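Local coordinates for Low temperature requirement C protein (Listeria monocytogenes, PDB 1Y9I) that probably dephosphorylates phosphatidylglycerophosphate, a lipid precursor, and carries a two-metal site in a tetramer of helical subunits, at residues A[96-101]-A[143-148]; A[11-16]-A[64-69]; A[29-34]-A[118-123]; A[19-24]-A[74-79]. One frame throughout, in Å; residues are numbered along the deposited sequence.

Contact 1 (A[96-101]-A[143-148]); sequences GVDEIL and LDDIVG. With MG (magnesium ion), chain F; CA (calcium ion), chain E.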
loop_
_atom_site.group_PDB
_atom_site.type_symbol
_atom_site.label_atom_id
_atom_site.label_comp_id
_atom_site.label_asym_id
_atom_site.label_seq_id
_atom_site.Cartn_x
_atom_site.Cartn_y
_atom_site.Cartn_z
ATOM N N GLY A 96 12.861 -2.513 -6.012
ATOM C CA GLY A 96 11.415 -2.537 -6.156
ATOM C C GLY A 96 10.713 -1.197 -6.173
ATOM O O GLY A 96 9.502 -1.140 -5.965
ATOM N N VAL A 97 11.447 -0.117 -6.426
ATOM C CA VAL A 97 10.824 1.193 -6.442
ATOM C C VAL A 97 9.901 1.327 -7.656
ATOM O O VAL A 97 8.881 2.014 -7.583
ATOM C CB VAL A 97 11.887 2.336 -6.426
ATOM C CG1 VAL A 97 11.199 3.694 -6.440
ATOM C CG2 VAL A 97 12.746 2.217 -5.171
ATOM N N ASP A 98 10.238 0.654 -8.760
ATOM C CA ASP A 98 9.394 0.715 -9.950
ATOM C C ASP A 98 8.042 0.040 -9.692
ATOM O O ASP A 98 7.011 0.508 -10.173
ATOM C CB ASP A 98 10.096 0.100 -11.187
ATOM C CG ASP A 98 10.767 -1.241 -10.911
ATOM O OD1 ASP A 98 11.516 -1.360 -9.919
ATOM O OD2 ASP A 98 10.561 -2.180 -11.715
ATOM N N GLU A 99 8.044 -1.036 -8.912
ATOM C CA GLU A 99 6.797 -1.734 -8.589
ATOM C C GLU A 99 5.956 -0.899 -7.609
ATOM O O GLU A 99 4.726 -0.941 -7.633
ATOM C CB GLU A 99 7.086 -3.104 -7.965
ATOM C CG GLU A 99 7.596 -4.174 -8.944
ATOM C CD GLU A 99 9.099 -4.098 -9.229
ATOM O OE1 GLU A 99 9.784 -3.199 -8.706
ATOM O OE2 GLU A 99 9.600 -4.950 -9.985
ATOM N N ILE A 100 6.628 -0.146 -6.746
ATOM C CA ILE A 100 5.946 0.698 -5.766
ATOM C C ILE A 100 5.208 1.836 -6.470
ATOM O O ILE A 100 4.034 2.099 -6.201
ATOM C CB ILE A 100 6.968 1.304 -4.760
ATOM C CG1 ILE A 100 7.416 0.233 -3.762
ATOM C CG2 ILE A 100 6.376 2.503 -4.051
ATOM C CD1 ILE A 100 6.325 -0.248 -2.839
ATOM N N LEU A 101 5.908 2.513 -7.372
ATOM C CA LEU A 101 5.313 3.619 -8.107
ATOM C C LEU A 101 4.099 3.149 -8.910
ATOM O O LEU A 101 3.056 3.803 -8.913
ATOM C CB LEU A 101 6.354 4.232 -9.045
ATOM C CG LEU A 101 5.879 5.362 -9.952
ATOM C CD1 LEU A 101 5.439 6.558 -9.115
ATOM C CD2 LEU A 101 7.012 5.743 -10.895
ATOM N N LEU A 143 8.759 1.932 -16.928
ATOM C CA LEU A 143 7.672 1.865 -17.891
ATOM C C LEU A 143 6.958 0.518 -17.968
ATOM O O LEU A 143 5.738 0.485 -18.183
ATOM C CB LEU A 143 8.167 2.268 -19.283
ATOM C CG LEU A 143 7.068 2.325 -20.354
ATOM C CD1 LEU A 143 5.943 3.242 -19.896
ATOM C CD2 LEU A 143 7.654 2.821 -21.667
ATOM N N ASP A 144 7.681 -0.592 -17.813
ATOM C CA ASP A 144 6.993 -1.880 -17.880
ATOM C C ASP A 144 5.939 -2.001 -16.777
ATOM O O ASP A 144 4.822 -2.463 -17.036
ATOM C CB ASP A 144 7.967 -3.075 -17.840
ATOM C CG ASP A 144 8.993 -2.989 -16.728
ATOM O OD1 ASP A 144 8.758 -2.289 -15.722
ATOM O OD2 ASP A 144 10.045 -3.652 -16.862
ATOM N N ASP A 145 6.281 -1.570 -15.562
ATOM C CA ASP A 145 5.343 -1.610 -14.436
ATOM C C ASP A 145 4.190 -0.646 -14.683
ATOM O O ASP A 145 3.033 -0.950 -14.386
ATOM C CB ASP A 145 6.030 -1.189 -13.135
ATOM C CG ASP A 145 7.197 -2.065 -12.779
ATOM O OD1 ASP A 145 6.971 -3.208 -12.336
ATOM O OD2 ASP A 145 8.344 -1.604 -12.945
ATOM N N ILE A 146 4.515 0.530 -15.211
ATOM C CA ILE A 146 3.505 1.543 -15.488
ATOM C C ILE A 146 2.436 1.027 -16.457
ATOM O O ILE A 146 1.238 1.183 -16.219
ATOM C CB ILE A 146 4.161 2.826 -16.069
ATOM C CG1 ILE A 146 4.907 3.572 -14.954
ATOM C CG2 ILE A 146 3.111 3.707 -16.719
ATOM C CD1 ILE A 146 5.761 4.747 -15.442
ATOM N N VAL A 147 2.878 0.406 -17.544
ATOM C CA VAL A 147 1.963 -0.123 -18.544
ATOM C C VAL A 147 1.120 -1.251 -17.961
ATOM O O VAL A 147 -0.094 -1.288 -18.149
ATOM C CB VAL A 147 2.747 -0.607 -19.781
ATOM C CG1 VAL A 147 1.814 -1.283 -20.786
ATOM C CG2 VAL A 147 3.442 0.579 -20.421
ATOM N N GLY A 148 1.760 -2.166 -17.242
ATOM C CA GLY A 148 1.018 -3.255 -16.632
ATOM C C GLY A 148 -0.002 -2.726 -15.635
ATOM O O GLY A 148 -1.124 -3.235 -15.549
HETATM MG MG MG F . 10.141 -2.531 -13.665
HETATM CA CA CA E . 11.828 -3.776 -10.021
HETATM O O HOH W 1 11.404 -3.616 -14.731
HETATM O O HOH W 2 11.663 -5.111 -12.146
HETATM O O HOH W 3 12.317 -6.055 -9.193
HETATM O O HOH W 4 13.955 -3.398 -11.051
HETATM O O HOH W 5 9.073 -4.227 -13.116
#

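Contact 2 (A[11-16]-A[64-69]); sequences ESKARS and AVLTGI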
loop_
_atom_site.group_PDB
_atom_site.type_symbol
_atom_site.label_atom_id
_atom_site.label_comp_id
_atom_site.label_asym_id
_atom_site.label_seq_id
_atom_site.Cartn_x
_atom_site.Cartn_y
_atom_site.Cartn_z
ATOM N N GLU A 11 -1.398 16.054 -17.976
ATOM C CA GLU A 11 -1.991 14.983 -18.772
ATOM C C GLU A 11 -1.423 14.941 -20.183
ATOM O O GLU A 11 -1.105 13.870 -20.698
ATOM C CB GLU A 11 -3.515 15.130 -18.852
ATOM C CG GLU A 11 -4.197 13.875 -19.402
ATOM C CD GLU A 11 -5.707 13.999 -19.520
ATOM O OE1 GLU A 11 -6.329 14.650 -18.654
ATOM O OE2 GLU A 11 -6.273 13.422 -20.475
ATOM N N SER A 12 -1.306 16.108 -20.812
ATOM C CA SER A 12 -0.779 16.187 -22.166
ATOM C C SER A 12 0.589 15.526 -22.259
ATOM O O SER A 12 0.820 14.677 -23.121
ATOM C CB SER A 12 -0.672 17.651 -22.607
ATOM O OG SER A 12 -1.947 18.272 -22.630
ATOM N N LYS A 13 1.493 15.917 -21.365
ATOM C CA LYS A 13 2.844 15.373 -21.355
ATOM C C LYS A 13 2.869 13.876 -21.057
ATOM O O LYS A 13 3.658 13.138 -21.640
ATOM C CB LYS A 13 3.711 16.119 -20.332
ATOM C CG LYS A 13 5.128 15.585 -20.201
ATOM C CD LYS A 13 5.909 15.715 -21.501
ATOM C CE LYS A 13 7.318 15.167 -21.350
ATOM N NZ LYS A 13 8.123 15.283 -22.601
ATOM N N ALA A 14 2.006 13.434 -20.148
ATOM C CA ALA A 14 1.946 12.018 -19.791
ATOM C C ALA A 14 1.606 11.180 -21.015
ATOM O O ALA A 14 2.269 10.183 -21.305
ATOM C CB ALA A 14 0.902 11.792 -18.701
ATOM N N ARG A 15 0.567 11.591 -21.733
ATOM C CA ARG A 15 0.127 10.874 -22.923
ATOM C C ARG A 15 1.172 10.852 -24.039
ATOM O O ARG A 15 1.465 9.797 -24.599
ATOM C CB ARG A 15 -1.174 11.484 -23.447
ATOM C CG ARG A 15 -2.385 11.270 -22.543
ATOM C CD ARG A 15 -3.590 12.032 -23.077
ATOM N NE ARG A 15 -4.817 11.782 -22.320
ATOM C CZ ARG A 15 -5.540 10.669 -22.409
ATOM N NH1 ARG A 15 -5.164 9.693 -23.225
ATOM N NH2 ARG A 15 -6.644 10.534 -21.683
ATOM N N SER A 16 1.738 12.012 -24.357
ATOM C CA SER A 16 2.735 12.096 -25.419
ATOM C C SER A 16 4.031 11.369 -25.082
ATOM O O SER A 16 4.684 10.816 -25.969
ATOM C CB SER A 16 3.037 13.564 -25.759
ATOM O OG SER A 16 3.587 14.251 -24.651
ATOM N N ALA A 64 2.603 9.510 -11.764
ATOM C CA ALA A 64 3.426 8.307 -11.765
ATOM C C ALA A 64 4.050 8.065 -13.137
ATOM O O ALA A 64 5.210 7.677 -13.228
ATOM C CB ALA A 64 2.595 7.097 -11.339
ATOM N N VAL A 65 3.281 8.294 -14.199
ATOM C CA VAL A 65 3.788 8.105 -15.556
ATOM C C VAL A 65 5.005 9.009 -15.808
ATOM O O VAL A 65 6.038 8.554 -16.298
ATOM C CB VAL A 65 2.697 8.404 -16.616
ATOM C CG1 VAL A 65 3.322 8.467 -18.009
ATOM C CG2 VAL A 65 1.612 7.321 -16.585
ATOM N N LEU A 66 4.885 10.284 -15.462
ATOM C CA LEU A 66 5.981 11.229 -15.664
ATOM C C LEU A 66 7.200 10.907 -14.821
ATOM O O LEU A 66 8.329 10.911 -15.315
ATOM C CB LEU A 66 5.530 12.664 -15.357
ATOM C CG LEU A 66 5.017 13.472 -16.554
ATOM C CD1 LEU A 66 3.855 12.748 -17.193
ATOM C CD2 LEU A 66 4.599 14.867 -16.103
ATOM N N THR A 67 6.980 10.621 -13.545
ATOM C CA THR A 67 8.097 10.326 -12.668
ATOM C C THR A 67 8.851 9.075 -13.115
ATOM O O THR A 67 10.074 9.082 -13.206
ATOM C CB THR A 67 7.615 10.172 -11.206
ATOM O OG1 THR A 67 6.888 11.347 -10.825
ATOM C CG2 THR A 67 8.793 9.997 -10.262
ATOM N N GLY A 68 8.115 8.010 -13.415
ATOM C CA GLY A 68 8.743 6.769 -13.839
ATOM C C GLY A 68 9.508 6.851 -15.150
ATOM O O GLY A 68 10.665 6.421 -15.226
ATOM N N ILE A 69 8.871 7.385 -16.190
ATOM C CA ILE A 69 9.530 7.503 -17.490
ATOM C C ILE A 69 10.755 8.409 -17.378
ATOM O O ILE A 69 11.789 8.149 -17.995
ATOM C CB ILE A 69 8.579 8.077 -18.558
ATOM C CG1 ILE A 69 7.420 7.104 -18.804
ATOM C CG2 ILE A 69 9.344 8.307 -19.863
ATOM C CD1 ILE A 69 6.428 7.573 -19.863
#

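Contact 3 (A[29-34]-A[118-123]); sequences AELVLF and GYIDKV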
loop_
_atom_site.group_PDB
_atom_site.type_symbol
_atom_site.label_atom_id
_atom_site.label_comp_id
_atom_site.label_asym_id
_atom_site.label_seq_id
_atom_site.Cartn_x
_atom_site.Cartn_y
_atom_site.Cartn_z
ATOM N N ALA A 29 -4.787 -1.325 -24.277
ATOM C CA ALA A 29 -6.144 -1.863 -24.376
ATOM C C ALA A 29 -6.116 -3.371 -24.615
ATOM O O ALA A 29 -6.950 -4.105 -24.081
ATOM C CB ALA A 29 -6.905 -1.168 -25.506
ATOM N N GLU A 30 -5.160 -3.824 -25.425
ATOM C CA GLU A 30 -5.008 -5.245 -25.721
ATOM C C GLU A 30 -4.710 -6.033 -24.444
ATOM O O GLU A 30 -5.107 -7.193 -24.309
ATOM C CB GLU A 30 -3.879 -5.456 -26.735
ATOM C CG GLU A 30 -4.250 -5.087 -28.162
ATOM C CD GLU A 30 -5.087 -6.156 -28.842
ATOM O OE1 GLU A 30 -6.173 -6.491 -28.326
ATOM O OE2 GLU A 30 -4.655 -6.667 -29.898
ATOM N N LEU A 31 -4.005 -5.390 -23.516
ATOM C CA LEU A 31 -3.657 -6.010 -22.240
ATOM C C LEU A 31 -4.910 -6.147 -21.390
ATOM O O LEU A 31 -5.103 -7.146 -20.701
ATOM C CB LEU A 31 -2.623 -5.153 -21.488
ATOM C CG LEU A 31 -1.224 -4.982 -22.098
ATOM C CD1 LEU A 31 -0.347 -4.117 -21.166
ATOM C CD2 LEU A 31 -0.586 -6.342 -22.296
ATOM N N VAL A 32 -5.752 -5.121 -21.418
ATOM C CA VAL A 32 -6.991 -5.156 -20.652
ATOM C C VAL A 32 -7.849 -6.292 -21.209
ATOM O O VAL A 32 -8.489 -7.026 -20.460
ATOM C CB VAL A 32 -7.759 -3.828 -20.778
ATOM C CG1 VAL A 32 -9.103 -3.933 -20.065
ATOM C CG2 VAL A 32 -6.928 -2.688 -20.188
ATOM N N LEU A 33 -7.854 -6.435 -22.530
ATOM C CA LEU A 33 -8.630 -7.492 -23.178
ATOM C C LEU A 33 -8.098 -8.846 -22.697
ATOM O O LEU A 33 -8.866 -9.745 -22.353
ATOM C CB LEU A 33 -8.498 -7.381 -24.702
ATOM C CG LEU A 33 -9.320 -8.359 -25.550
ATOM C CD1 LEU A 33 -10.804 -8.121 -25.315
ATOM C CD2 LEU A 33 -8.979 -8.167 -27.021
ATOM N N PHE A 34 -6.773 -8.968 -22.662
ATOM C CA PHE A 34 -6.103 -10.192 -22.223
ATOM C C PHE A 34 -6.496 -10.555 -20.787
ATOM O O PHE A 34 -6.664 -11.729 -20.449
ATOM C CB PHE A 34 -4.586 -9.990 -22.297
ATOM C CG PHE A 34 -3.791 -11.166 -21.812
ATOM C CD1 PHE A 34 -3.589 -12.274 -22.632
ATOM C CD2 PHE A 34 -3.246 -11.167 -20.536
ATOM C CE1 PHE A 34 -2.853 -13.367 -22.183
ATOM C CE2 PHE A 34 -2.509 -12.256 -20.076
ATOM C CZ PHE A 34 -2.312 -13.357 -20.904
ATOM N N GLY A 118 0.217 -8.099 -10.819
ATOM C CA GLY A 118 1.289 -9.063 -10.664
ATOM C C GLY A 118 1.312 -10.094 -11.775
ATOM O O GLY A 118 2.363 -10.390 -12.338
ATOM N N TYR A 119 0.141 -10.636 -12.095
ATOM C CA TYR A 119 0.011 -11.653 -13.129
ATOM C C TYR A 119 0.512 -11.196 -14.492
ATOM O O TYR A 119 1.273 -11.902 -15.154
ATOM C CB TYR A 119 -1.456 -12.082 -13.239
ATOM C CG TYR A 119 -1.746 -13.037 -14.380
ATOM C CD1 TYR A 119 -1.201 -14.320 -14.400
ATOM C CD2 TYR A 119 -2.575 -12.657 -15.435
ATOM C CE1 TYR A 119 -1.475 -15.204 -15.439
ATOM C CE2 TYR A 119 -2.857 -13.533 -16.482
ATOM C CZ TYR A 119 -2.305 -14.802 -16.475
ATOM O OH TYR A 119 -2.583 -15.675 -17.498
ATOM N N ILE A 120 0.094 -10.007 -14.917
ATOM C CA ILE A 120 0.496 -9.520 -16.226
ATOM C C ILE A 120 1.988 -9.210 -16.273
ATOM O O ILE A 120 2.622 -9.340 -17.321
ATOM C CB ILE A 120 -0.343 -8.286 -16.649
ATOM C CG1 ILE A 120 -0.327 -8.168 -18.178
ATOM C CG2 ILE A 120 0.202 -7.015 -15.994
ATOM C CD1 ILE A 120 -1.401 -7.265 -18.748
ATOM N N ASP A 121 2.552 -8.815 -15.138
ATOM C CA ASP A 121 3.981 -8.520 -15.081
ATOM C C ASP A 121 4.805 -9.793 -15.313
ATOM O O ASP A 121 5.913 -9.737 -15.848
ATOM C CB ASP A 121 4.351 -7.927 -13.724
ATOM C CG ASP A 121 5.817 -7.559 -13.640
ATOM O OD1 ASP A 121 6.242 -6.661 -14.392
ATOM O OD2 ASP A 121 6.545 -8.172 -12.831
ATOM N N LYS A 122 4.268 -10.937 -14.907
ATOM C CA LYS A 122 4.976 -12.202 -15.089
ATOM C C LYS A 122 4.842 -12.747 -16.500
ATOM O O LYS A 122 5.819 -13.198 -17.093
ATOM C CB LYS A 122 4.471 -13.255 -14.101
ATOM C CG LYS A 122 5.171 -13.249 -12.758
ATOM C CD LYS A 122 6.666 -13.485 -12.911
ATOM C CE LYS A 122 7.366 -13.528 -11.560
ATOM N NZ LYS A 122 8.849 -13.637 -11.704
ATOM N N VAL A 123 3.626 -12.701 -17.032
ATOM C CA VAL A 123 3.334 -13.210 -18.368
ATOM C C VAL A 123 3.848 -12.312 -19.485
ATOM O O VAL A 123 4.223 -12.791 -20.556
ATOM C CB VAL A 123 1.812 -13.414 -18.539
ATOM C CG1 VAL A 123 1.490 -13.845 -19.963
ATOM C CG2 VAL A 123 1.328 -14.445 -17.540
#

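Contact 4 (A[19-24]-A[74-79]); sequences IERGVE and MAEKGE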
loop_
_atom_site.group_PDB
_atom_site.type_symbol
_atom_site.label_atom_id
_atom_site.label_comp_id
_atom_site.label_asym_id
_atom_site.label_seq_id
_atom_site.Cartn_x
_atom_site.Cartn_y
_atom_site.Cartn_z
ATOM N N ILE A 19 3.574 7.595 -25.642
ATOM C CA ILE A 19 3.636 7.355 -27.082
ATOM C C ILE A 19 5.070 7.467 -27.585
ATOM O O ILE A 19 5.523 6.647 -28.383
ATOM C CB ILE A 19 2.731 8.354 -27.843
ATOM C CG1 ILE A 19 1.266 8.075 -27.494
ATOM C CG2 ILE A 19 2.970 8.243 -29.354
ATOM C CD1 ILE A 19 0.280 9.075 -28.053
ATOM N N GLU A 20 5.783 8.479 -27.104
ATOM C CA GLU A 20 7.172 8.687 -27.486
ATOM C C GLU A 20 8.034 7.492 -27.076
ATOM O O GLU A 20 9.024 7.170 -27.740
ATOM C CB GLU A 20 7.699 9.972 -26.836
ATOM C CG GLU A 20 9.201 10.170 -26.943
ATOM C CD GLU A 20 9.645 11.538 -26.456
ATOM O OE1 GLU A 20 10.861 11.729 -26.244
ATOM O OE2 GLU A 20 8.781 12.426 -26.292
ATOM N N ARG A 21 7.656 6.830 -25.984
ATOM C CA ARG A 21 8.402 5.670 -25.511
ATOM C C ARG A 21 7.989 4.403 -26.257
ATOM O O ARG A 21 8.526 3.325 -26.010
ATOM C CB ARG A 21 8.213 5.489 -24.000
ATOM C CG ARG A 21 8.762 6.654 -23.181
ATOM C CD ARG A 21 10.258 6.864 -23.429
ATOM N NE ARG A 21 11.076 5.854 -22.767
ATOM C CZ ARG A 21 12.388 5.714 -22.935
ATOM N NH1 ARG A 21 13.048 6.520 -23.757
ATOM N NH2 ARG A 21 13.041 4.775 -22.266
ATOM N N GLY A 22 7.031 4.542 -27.168
ATOM C CA GLY A 22 6.593 3.409 -27.965
ATOM C C GLY A 22 5.334 2.691 -27.525
ATOM O O GLY A 22 5.052 1.596 -28.007
ATOM N N VAL A 23 4.570 3.293 -26.620
ATOM C CA VAL A 23 3.343 2.664 -26.138
ATOM C C VAL A 23 2.100 3.426 -26.581
ATOM O O VAL A 23 1.895 4.578 -26.207
ATOM C CB VAL A 23 3.344 2.554 -24.597
ATOM C CG1 VAL A 23 2.125 1.770 -24.126
ATOM C CG2 VAL A 23 4.620 1.869 -24.132
ATOM N N GLU A 24 1.272 2.775 -27.389
ATOM C CA GLU A 24 0.049 3.391 -27.882
ATOM C C GLU A 24 -1.118 2.924 -27.013
ATOM O O GLU A 24 -1.041 1.879 -26.368
ATOM C CB GLU A 24 -0.202 2.978 -29.337
ATOM C CG GLU A 24 0.901 3.356 -30.330
ATOM C CD GLU A 24 0.971 4.848 -30.608
ATOM O OE1 GLU A 24 -0.065 5.535 -30.474
ATOM O OE2 GLU A 24 2.060 5.336 -30.982
HETATM N N MSE A 74 16.601 9.055 -17.867
HETATM C CA MSE A 74 17.848 9.504 -17.262
HETATM C C MSE A 74 18.836 8.340 -17.194
HETATM O O MSE A 74 20.041 8.524 -17.364
HETATM C CB MSE A 74 17.587 10.068 -15.860
HETATM C CG MSE A 74 16.861 11.399 -15.869
HETATM SE SE MSE A 74 17.878 12.736 -16.850
HETATM C CE MSE A 74 17.051 14.342 -16.143
ATOM N N ALA A 75 18.315 7.140 -16.962
ATOM C CA ALA A 75 19.144 5.948 -16.887
ATOM C C ALA A 75 19.756 5.646 -18.259
ATOM O O ALA A 75 20.928 5.251 -18.356
ATOM C CB ALA A 75 18.308 4.761 -16.406
ATOM N N GLU A 76 18.966 5.832 -19.314
ATOM C CA GLU A 76 19.442 5.590 -20.676
ATOM C C GLU A 76 20.555 6.563 -21.039
ATOM O O GLU A 76 21.485 6.209 -21.764
ATOM C CB GLU A 76 18.320 5.768 -21.698
ATOM C CG GLU A 76 17.139 4.838 -21.542
ATOM C CD GLU A 76 16.222 4.880 -22.749
ATOM O OE1 GLU A 76 15.973 5.989 -23.271
ATOM O OE2 GLU A 76 15.741 3.807 -23.174
ATOM N N LYS A 77 20.439 7.791 -20.546
ATOM C CA LYS A 77 21.421 8.835 -20.825
ATOM C C LYS A 77 22.633 8.787 -19.897
ATOM O O LYS A 77 23.579 9.554 -20.074
ATOM C CB LYS A 77 20.767 10.213 -20.712
ATOM C CG LYS A 77 19.694 10.497 -21.747
ATOM C CD LYS A 77 19.024 11.835 -21.461
ATOM C CE LYS A 77 17.910 12.131 -22.450
ATOM N NZ LYS A 77 17.167 13.367 -22.067
ATOM N N GLY A 78 22.604 7.896 -18.910
ATOM C CA GLY A 78 23.716 7.790 -17.979
ATOM C C GLY A 78 23.866 9.022 -17.102
ATOM O O GLY A 78 24.979 9.399 -16.729
ATOM N N GLU A 79 22.739 9.635 -16.753
ATOM C CA GLU A 79 22.724 10.845 -15.927
ATOM C C GLU A 79 22.568 10.578 -14.429
ATOM O O GLU A 79 22.779 11.473 -13.610
ATOM C CB GLU A 79 21.585 11.764 -16.377
ATOM C CG GLU A 79 21.636 12.233 -17.823
ATOM C CD GLU A 79 22.568 13.411 -18.032
ATOM O OE1 GLU A 79 22.686 14.249 -17.112
ATOM O OE2 GLU A 79 23.168 13.513 -19.124
#

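Contact 1 (A[96-101]-A[143-148])
D98 shares a magnesium ion with D144 and D145 and a calcium ion with E99, making a binuclear metal site with a bridging carboxylate. Metal bonds come first: the magnesium ion takes D98 OD2 at 2.0 Å, D145 OD2 at 2.1 Å and, more loosely, D144 OD1 at 2.5 Å, with two waters and T141 O completing its shell. The calcium ion is held by both oxygens of D98 and both of E99, three waters and Y95 O. D98 OD2 thus bridges the two metals, and its carboxylate is turned 65° from that of D145. D98 CG sits between its backbone N and carbonyl carbon (chi1 46°), which swings the carboxylate between the metals. D98 OD2 and D145 OD2 come within 2.6 Å because both bind the magnesium ion. No hydrogen bond passes directly between the segments; magnesium-bound water 1 donates to D144 OD2 at 2.5 Å, and a weak bond from D145 N to D144 OD1 is local to 143-148. The remaining contact is a carbon-to-oxygen approach, E99 CG to D145 OD1 at 3.6 Å. Segments 97-101 and 143-148 run 26° apart, beginning helices 97-106 and 143-160; helix 59-76 packs on L101 and I146, while a second subunit meets V97, I100 and L101.

Contact 2 (A[11-16]-A[64-69])
K13 CG is set anti to the backbone N (chi1 177°), within touch of L66, and the bend that follows at chi2 leads the rest of the chain away. L66 has an unusual first torsion (chi1 -93°), off the normal staggered positions, which carries its two methyls to the opposing helix. There CD1 presses on A14, 3.3 Å from A14 CA and 3.5 Å from A14 CB, tighter than ordinary van der Waals contact. The other methyl, CD2, lies 4.2 Å from K13 CG, so the fork of L66 touches A14 with one branch and K13 with the other. V65 adds CG1, which stands 3.9 Å from A14 O and 4.2 Å from A14 CB. No hydrogen bond crosses here; with the small methyl of A14 between them, the axes of 11-16 and 64-69, on helices 9-20 and 59-76, approach to 9.2 Å and cross at 52°. This is helix-on-helix packing in an all-helical subunit; the side chain of V65 is about 13 Å from the magnesium ion. L10 of helix 9-20 also packs on L66, and L18 on V65. Within 11-16, R15 grips E11 side-on: NE reaches E11 OE2 through the anti lone pair, and NH2 meets that same oxygen. R15 NH1 has a second carboxylate partner in E53. W17 of the same helix makes a cation-pi contact with K13, and P83 of the second subunit packs against L66.

Contact 3 (A[29-34]-A[118-123])
F34 and I120 bring the greatest buried areas to this contact, with L31 next, and each meets the other helix in its own way. The ring of F34 lies with CG anti to its backbone N (chi1 178°), extending toward segment 118-123 until its far end reaches two partners. F34 CE2 meets Y119 CE2 at 3.8 Å, the two side chains crossing at about a right angle, and F34 CZ comes 3.9 Å from V123 CG1. I120 instead sends a single methyl, CD1, across the gap onto L31. There it lies 3.7 Å from L31 CB and 3.8 Å from L31 CD2, touching both the root and a branch end of the leucine; these two side chains also meet nearly at a right angle. Segments 29-34 and 118-123, on helices 25-36 and 114-123, are themselves steeply crossed, 110° between their directions, with axes 11.6 Å apart, so long side chains have to fill the space between them in this helical subunit. All the contacts are apolar. P125, in the loop after helix 114-123, touches L31, F34 and I120, while L31 also rests on V147 and A151 of helix 143-160. L128 of helix 127-130 packs on both L31 and I120. At the interface with the third subunit, K122 of that subunit lies on Y119, and its Y119 packs against V123.

Contact 4 (A[19-24]-A[74-79])
R21 and E76 have their CA atoms 12.1 Å apart, each near the end of a helix, where G22 and G78 take positive phi and cap the helix C-termini with Schellman motifs. Only the two long side chains span the gap, approaching from opposite directions. R21 is bent at chi2 and chi3, while E76 runs extended beyond CG, so the arginine folds and the glutamate reaches. The grip is end-on and twofold: R21 NH1 donates to E76 OE1 at 3.0 Å and R21 NH2 to E76 OE2 at 3.0 Å. The carboxylate lies at the edge of the guanidinium, close to its plane, yet the two planes stand 66° apart. The nitrogens consequently meet the oxygens from above the carboxylate plane, by 43° at OE1 and 68° at OE2, rather than in the flat, coplanar form of a paired salt bridge. The 138-140 loop completes the setting: V139 N gives a hydrogen bond to E76 OE2, V139 O accepts a weak one from R21 NH2, and H140 touches R21. I69 and V73 of helix 59-76 pack on the arginine. Charge pairing and a backbone bond therefore share the same glutamate oxygen, and this would probably favour an ionised carboxylate while tying the ends of helices 9-20 and 59-76 to the loop before helix 143-160.

In the fold
Contacts 1 and 2 are buried, contact 3 is partly so, and contact 4 lies at the surface. Contact 1, nearest the chain's centre, differs from the rest in being carried by metals and carboxylates; contacts 2 and 3 are apolar, and contact 4 is a salt bridge. Contacts 2 and 4 share helices 9-20 and 59-76, one meeting within them and the other at their ends, and touch through I69 and R21. Contact 1 borders all three: L101 and I146 reach A64 of contact 2, V147 packs on L31 of contact 3, and L143 on R21 of contact 4. Contacts 2 and 3, on opposite sides of the centre, do not touch.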